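Long-range contact in ribonuclease P protein component 3 (Thermococcus kodakarensis KOD1, PDB 3WYZ), which is probably a protein subunit of ribonuclease P, the RNA-protein complex that trims the 5' ends of precursor tRNAs: residues Phe8-Asp20 with Arg206-Trp218. Sequence-based numbering, arbitrary orientation.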
loop_
_atom_site.group_PDB
_atom_site.type_symbol
_atom_site.label_atom_id
_atom_site.label_comp_id
_atom_site.label_asym_id
_atom_site.label_seq_id
_atom_site.Cartn_x
_atom_site.Cartn_y
_atom_site.Cartn_z
ATOM N N PHE A 8 -17.561 14.909 8.680
ATOM C CA PHE A 8 -17.039 14.785 7.289
ATOM C C PHE A 8 -17.892 13.830 6.469
ATOM O O PHE A 8 -18.638 13.025 7.021
ATOM C CB PHE A 8 -15.595 14.287 7.294
ATOM C CG PHE A 8 -14.949 14.317 5.941
ATOM C CD1 PHE A 8 -14.403 15.493 5.445
ATOM C CD2 PHE A 8 -14.919 13.181 5.145
ATOM C CE1 PHE A 8 -13.817 15.532 4.188
ATOM C CE2 PHE A 8 -14.333 13.212 3.888
ATOM C CZ PHE A 8 -13.779 14.388 3.410
ATOM N N SER A 9 -17.773 13.928 5.149
ATOM C CA SER A 9 -18.466 13.019 4.244
ATOM C C SER A 9 -18.354 11.565 4.723
ATOM O O SER A 9 -17.299 11.121 5.191
ATOM C CB SER A 9 -17.921 13.154 2.813
ATOM O OG SER A 9 -18.941 12.961 1.844
ATOM N N ARG A 10 -19.465 10.846 4.613
ATOM C CA ARG A 10 -19.532 9.444 5.002
ATOM C C ARG A 10 -19.152 8.540 3.825
ATOM O O ARG A 10 -18.518 7.506 4.005
ATOM C CB ARG A 10 -20.940 9.108 5.504
ATOM C CG ARG A 10 -20.955 8.447 6.872
ATOM C CD ARG A 10 -22.371 8.290 7.410
ATOM N NE ARG A 10 -22.997 7.055 6.946
ATOM C CZ ARG A 10 -22.645 5.836 7.349
ATOM N NH1 ARG A 10 -23.277 4.770 6.866
ATOM N NH2 ARG A 10 -21.659 5.670 8.230
ATOM N N ASP A 11 -19.534 8.934 2.616
ATOM C CA ASP A 11 -19.260 8.116 1.440
ATOM C C ASP A 11 -18.122 8.679 0.604
ATOM O O ASP A 11 -18.277 8.911 -0.587
ATOM C CB ASP A 11 -20.528 7.969 0.593
ATOM C CG ASP A 11 -21.574 7.101 1.260
ATOM O OD1 ASP A 11 -21.254 6.465 2.290
ATOM O OD2 ASP A 11 -22.716 7.053 0.753
ATOM N N TYR A 12 -16.971 8.881 1.234
ATOM C CA TYR A 12 -15.792 9.386 0.546
ATOM C C TYR A 12 -14.752 8.267 0.469
ATOM O O TYR A 12 -14.418 7.665 1.487
ATOM C CB TYR A 12 -15.234 10.599 1.289
ATOM C CG TYR A 12 -14.171 11.342 0.517
ATOM C CD1 TYR A 12 -12.823 10.985 0.628
ATOM C CD2 TYR A 12 -14.505 12.395 -0.332
ATOM C CE1 TYR A 12 -11.841 11.658 -0.086
ATOM C CE2 TYR A 12 -13.529 13.071 -1.050
ATOM C CZ TYR A 12 -12.201 12.697 -0.923
ATOM O OH TYR A 12 -11.233 13.359 -1.633
ATOM N N PHE A 13 -14.238 7.990 -0.728
ATOM C CA PHE A 13 -13.354 6.838 -0.941
ATOM C C PHE A 13 -12.090 7.202 -1.715
ATOM O O PHE A 13 -12.151 7.942 -2.687
ATOM C CB PHE A 13 -14.113 5.734 -1.684
ATOM C CG PHE A 13 -15.382 5.308 -0.995
ATOM C CD1 PHE A 13 -15.335 4.649 0.230
ATOM C CD2 PHE A 13 -16.623 5.573 -1.562
ATOM C CE1 PHE A 13 -16.497 4.259 0.872
ATOM C CE2 PHE A 13 -17.789 5.181 -0.927
ATOM C CZ PHE A 13 -17.727 4.528 0.292
ATOM N N VAL A 14 -10.951 6.659 -1.282
ATOM C CA VAL A 14 -9.648 6.936 -1.902
ATOM C C VAL A 14 -8.955 5.630 -2.302
ATOM O O VAL A 14 -8.868 4.704 -1.508
ATOM C CB VAL A 14 -8.727 7.709 -0.949
ATOM C CG1 VAL A 14 -7.342 7.901 -1.564
ATOM C CG2 VAL A 14 -9.351 9.053 -0.580
ATOM N N GLU A 15 -8.470 5.564 -3.538
ATOM C CA GLU A 15 -7.699 4.409 -4.005
ATOM C C GLU A 15 -6.219 4.772 -3.956
ATOM O O GLU A 15 -5.763 5.616 -4.713
ATOM C CB GLU A 15 -8.140 4.019 -5.418
ATOM C CG GLU A 15 -7.314 2.939 -6.109
ATOM C CD GLU A 15 -7.004 1.735 -5.234
ATOM O OE1 GLU A 15 -6.016 1.797 -4.484
ATOM O OE2 GLU A 15 -7.726 0.717 -5.322
ATOM N N MET A 16 -5.490 4.124 -3.048
ATOM C CA MET A 16 -4.111 4.485 -2.726
ATOM C C MET A 16 -3.057 3.894 -3.650
ATOM O O MET A 16 -1.924 4.357 -3.648
ATOM C CB MET A 16 -3.775 4.058 -1.296
ATOM C CG MET A 16 -4.497 4.838 -0.217
ATOM S SD MET A 16 -4.061 6.578 -0.232
ATOM C CE MET A 16 -2.441 6.544 0.543
ATOM N N ASP A 17 -3.414 2.888 -4.439
ATOM C CA ASP A 17 -2.419 2.165 -5.219
ATOM C C ASP A 17 -3.020 1.529 -6.476
ATOM O O ASP A 17 -3.640 0.475 -6.415
ATOM C CB ASP A 17 -1.773 1.109 -4.311
ATOM C CG ASP A 17 -0.606 0.389 -4.953
ATOM O OD1 ASP A 17 -0.088 0.871 -5.979
ATOM O OD2 ASP A 17 -0.207 -0.663 -4.396
ATOM N N VAL A 18 -2.857 2.214 -7.606
ATOM C CA VAL A 18 -3.131 1.652 -8.929
ATOM C C VAL A 18 -1.915 1.919 -9.813
ATOM O O VAL A 18 -1.309 2.986 -9.738
ATOM C CB VAL A 18 -4.410 2.234 -9.572
ATOM C CG1 VAL A 18 -5.640 1.784 -8.811
ATOM C CG2 VAL A 18 -4.374 3.744 -9.623
ATOM N N ARG A 19 -1.565 0.950 -10.652
ATOM C CA ARG A 19 -0.278 0.967 -11.350
ATOM C C ARG A 19 -0.378 0.958 -12.878
ATOM O O ARG A 19 0.638 0.823 -13.556
ATOM C CB ARG A 19 0.556 -0.224 -10.876
ATOM C CG ARG A 19 0.863 -0.188 -9.390
ATOM C CD ARG A 19 1.157 -1.565 -8.826
ATOM N NE ARG A 19 1.274 -1.531 -7.371
ATOM C CZ ARG A 19 1.647 -2.564 -6.621
ATOM N NH1 ARG A 19 1.954 -3.732 -7.178
ATOM N NH2 ARG A 19 1.720 -2.426 -5.302
ATOM N N ASP A 20 -1.589 1.132 -13.405
ATOM C CA ASP A 20 -1.853 1.056 -14.847
ATOM C C ASP A 20 -2.705 2.250 -15.306
ATOM O O ASP A 20 -3.591 2.706 -14.573
ATOM C CB ASP A 20 -2.569 -0.266 -15.156
ATOM C CG ASP A 20 -2.760 -0.506 -16.643
ATOM O OD1 ASP A 20 -1.752 -0.685 -17.357
ATOM O OD2 ASP A 20 -3.920 -0.542 -17.100
ATOM N N ARG A 206 -14.616 1.059 6.221
ATOM C CA ARG A 206 -14.877 2.384 5.659
ATOM C C ARG A 206 -13.719 3.345 5.919
ATOM O O ARG A 206 -13.327 4.099 5.030
ATOM C CB ARG A 206 -16.173 2.953 6.249
ATOM C CG ARG A 206 -16.647 4.262 5.638
ATOM C CD ARG A 206 -17.858 4.816 6.379
ATOM N NE ARG A 206 -18.978 3.877 6.370
ATOM C CZ ARG A 206 -19.781 3.654 5.327
ATOM N NH1 ARG A 206 -19.611 4.303 4.173
ATOM N NH2 ARG A 206 -20.767 2.767 5.435
ATOM N N ALA A 207 -13.182 3.325 7.138
ATOM C CA ALA A 207 -12.062 4.204 7.502
ATOM C C ALA A 207 -10.791 3.890 6.720
ATOM O O ALA A 207 -9.995 4.792 6.450
ATOM C CB ALA A 207 -11.784 4.136 8.993
ATOM N N SER A 208 -10.609 2.624 6.344
ATOM C CA SER A 208 -9.467 2.208 5.530
ATOM C C SER A 208 -9.481 2.764 4.096
ATOM O O SER A 208 -8.441 2.793 3.432
ATOM C CB SER A 208 -9.375 0.681 5.494
ATOM O OG SER A 208 -9.160 0.165 6.798
ATOM N N LEU A 209 -10.646 3.182 3.609
ATOM C CA LEU A 209 -10.757 3.846 2.306
ATOM C C LEU A 209 -11.012 5.351 2.416
ATOM O O LEU A 209 -10.893 6.074 1.429
ATOM C CB LEU A 209 -11.878 3.211 1.487
ATOM C CG LEU A 209 -11.680 1.765 1.031
ATOM C CD1 LEU A 209 -12.911 1.307 0.263
ATOM C CD2 LEU A 209 -10.421 1.610 0.183
ATOM N N ASN A 210 -11.345 5.825 3.612
ATOM C CA ASN A 210 -11.760 7.212 3.806
ATOM C C ASN A 210 -10.762 7.952 4.693
ATOM O O ASN A 210 -9.923 8.720 4.199
ATOM C CB ASN A 210 -13.182 7.237 4.390
ATOM C CG ASN A 210 -13.759 8.638 4.513
ATOM O OD1 ASN A 210 -13.038 9.637 4.524
ATOM N ND2 ASN A 210 -15.081 8.713 4.610
ATOM N N PHE A 211 -10.820 7.685 5.993
ATOM C CA PHE A 211 -10.082 8.472 6.978
ATOM C C PHE A 211 -8.566 8.311 6.894
ATOM O O PHE A 211 -7.837 9.299 6.941
ATOM C CB PHE A 211 -10.571 8.125 8.385
ATOM C CG PHE A 211 -9.792 8.792 9.470
ATOM C CD1 PHE A 211 -9.964 10.145 9.732
ATOM C CD2 PHE A 211 -8.878 8.072 10.228
ATOM C CE1 PHE A 211 -9.240 10.770 10.735
ATOM C CE2 PHE A 211 -8.152 8.691 11.230
ATOM C CZ PHE A 211 -8.331 10.042 11.482
ATOM N N TYR A 212 -8.090 7.077 6.787
ATOM C CA TYR A 212 -6.648 6.820 6.803
ATOM C C TYR A 212 -5.912 7.270 5.545
ATOM O O TYR A 212 -4.800 7.778 5.649
ATOM C CB TYR A 212 -6.357 5.350 7.106
ATOM C CG TYR A 212 -6.615 4.994 8.550
ATOM C CD1 TYR A 212 -5.772 5.447 9.559
ATOM C CD2 TYR A 212 -7.720 4.234 8.912
ATOM C CE1 TYR A 212 -6.011 5.134 10.882
ATOM C CE2 TYR A 212 -7.972 3.925 10.236
ATOM C CZ TYR A 212 -7.116 4.372 11.216
ATOM O OH TYR A 212 -7.366 4.057 12.532
ATOM N N PRO A 213 -6.509 7.076 4.356
ATOM C CA PRO A 213 -5.926 7.674 3.156
ATOM C C PRO A 213 -5.841 9.209 3.223
ATOM O O PRO A 213 -4.856 9.789 2.757
ATOM C CB PRO A 213 -6.885 7.225 2.055
ATOM C CG PRO A 213 -7.391 5.912 2.533
ATOM C CD PRO A 213 -7.554 6.093 4.015
ATOM N N ARG A 214 -6.856 9.850 3.805
ATOM C CA ARG A 214 -6.857 11.309 4.007
ATOM C C ARG A 214 -5.685 11.802 4.865
ATOM O O ARG A 214 -5.216 12.926 4.699
ATOM C CB ARG A 214 -8.171 11.761 4.647
ATOM C CG ARG A 214 -9.355 11.848 3.691
ATOM C CD ARG A 214 -10.687 11.825 4.444
ATOM N NE ARG A 214 -10.678 12.690 5.626
ATOM C CZ ARG A 214 -11.508 12.583 6.667
ATOM N NH1 ARG A 214 -12.455 11.649 6.705
ATOM N NH2 ARG A 214 -11.391 13.429 7.684
ATOM N N THR A 215 -5.224 10.960 5.782
ATOM C CA THR A 215 -4.073 11.265 6.636
ATOM C C THR A 215 -2.741 11.293 5.873
ATOM O O THR A 215 -1.748 11.820 6.379
ATOM C CB THR A 215 -4.004 10.238 7.794
ATOM O OG1 THR A 215 -5.219 10.314 8.551
ATOM C CG2 THR A 215 -2.824 10.484 8.725
ATOM N N ILE A 216 -2.723 10.720 4.669
ATOM C CA ILE A 216 -1.499 10.565 3.871
ATOM C C ILE A 216 -1.486 11.434 2.608
ATOM O O ILE A 216 -0.466 12.057 2.293
ATOM C CB ILE A 216 -1.323 9.088 3.438
ATOM C CG1 ILE A 216 -1.339 8.169 4.665
ATOM C CG2 ILE A 216 -0.036 8.902 2.641
ATOM C CD1 ILE A 216 -1.623 6.718 4.339
ATOM N N VAL A 217 -2.611 11.455 1.886
ATOM C CA VAL A 217 -2.667 12.047 0.545
ATOM C C VAL A 217 -2.635 13.573 0.494
ATOM O O VAL A 217 -2.517 14.138 -0.589
ATOM C CB VAL A 217 -3.916 11.596 -0.254
ATOM C CG1 VAL A 217 -3.906 10.088 -0.472
ATOM C CG2 VAL A 217 -5.204 12.086 0.405
ATOM N N TRP A 218 -2.770 14.242 1.638
ATOM C CA TRP A 218 -2.628 15.706 1.685
ATOM C C TRP A 218 -1.284 16.159 1.090
ATOM O O TRP A 218 -1.183 17.248 0.537
ATOM C CB TRP A 218 -2.787 16.227 3.117
ATOM C CG TRP A 218 -1.712 15.760 4.056
ATOM C CD1 TRP A 218 -1.718 14.623 4.812
ATOM C CD2 TRP A 218 -0.467 16.412 4.320
ATOM N NE1 TRP A 218 -0.558 14.531 5.538
ATOM C CE2 TRP A 218 0.229 15.616 5.254
ATOM C CE3 TRP A 218 0.128 17.594 3.859
ATOM C CZ2 TRP A 218 1.492 15.962 5.737
ATOM C CZ3 TRP A 218 1.385 17.938 4.340
ATOM C CH2 TRP A 218 2.051 17.123 5.270
#
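Val-14 and Met-16, on the first strand of a TIM-barrel-like fold, pack against Pro-213 and Val-217 of the short, weakly hydrogen-bonded C-terminal helix 211-217. The segment axes of strand 14-18 and this helix come within 8.7 Å at an angle of 61°. CB of Val-14 lies 3.6 Å from CB of Pro-213, the two side chains running alongside one another in opposite senses. Bent at chi2 and chi3, the Met-16 chain sets its SD 3.5 Å from CG1 of Val-217 and brings CE to CD1 of Ile-216. Just before the helix, the backbones join directly: Val-14 N donates to Leu-209 O at 2.8 Å, and CA of Phe-13 adds a CA-H...O contact to the same oxygen. The CB of Leu-209 meets the edge of the Phe-13 ring. Asn-210 reaches toward the N-terminal loop with CG anti to its backbone N (chi1 -175°), and ND2 makes a weak bond to Ser-9 O. Its OD1 accepts from Arg-214 NH1 (3.0 Å), straight at the N-H and in the guanidinium plane, though NH1 stands above the amide plane. This helps fix the guanidinium, stacked over one face of the poorly ordered Phe-8 ring in a cation-pi contact, centres 3.9 Å apart; Phe-211 CD1 lies over the rim of the opposite guanidinium face. Beside the N-terminal loop, Arg-206 NH1 forms a salt bridge with Asp-11 OD1 (3.3 Å) and a weak bond to Arg-10 O, while the poorly ordered Arg-10 guanidinium lies over the rim of one Arg-206 face, turned 47° from it. The C-terminal helix thus packs beside the seam between outermost strands 14-18 and 173-176, bridged by side-chain contacts such as Glu-15 with Thr-176, consistent with a TIM-barrel-like fold.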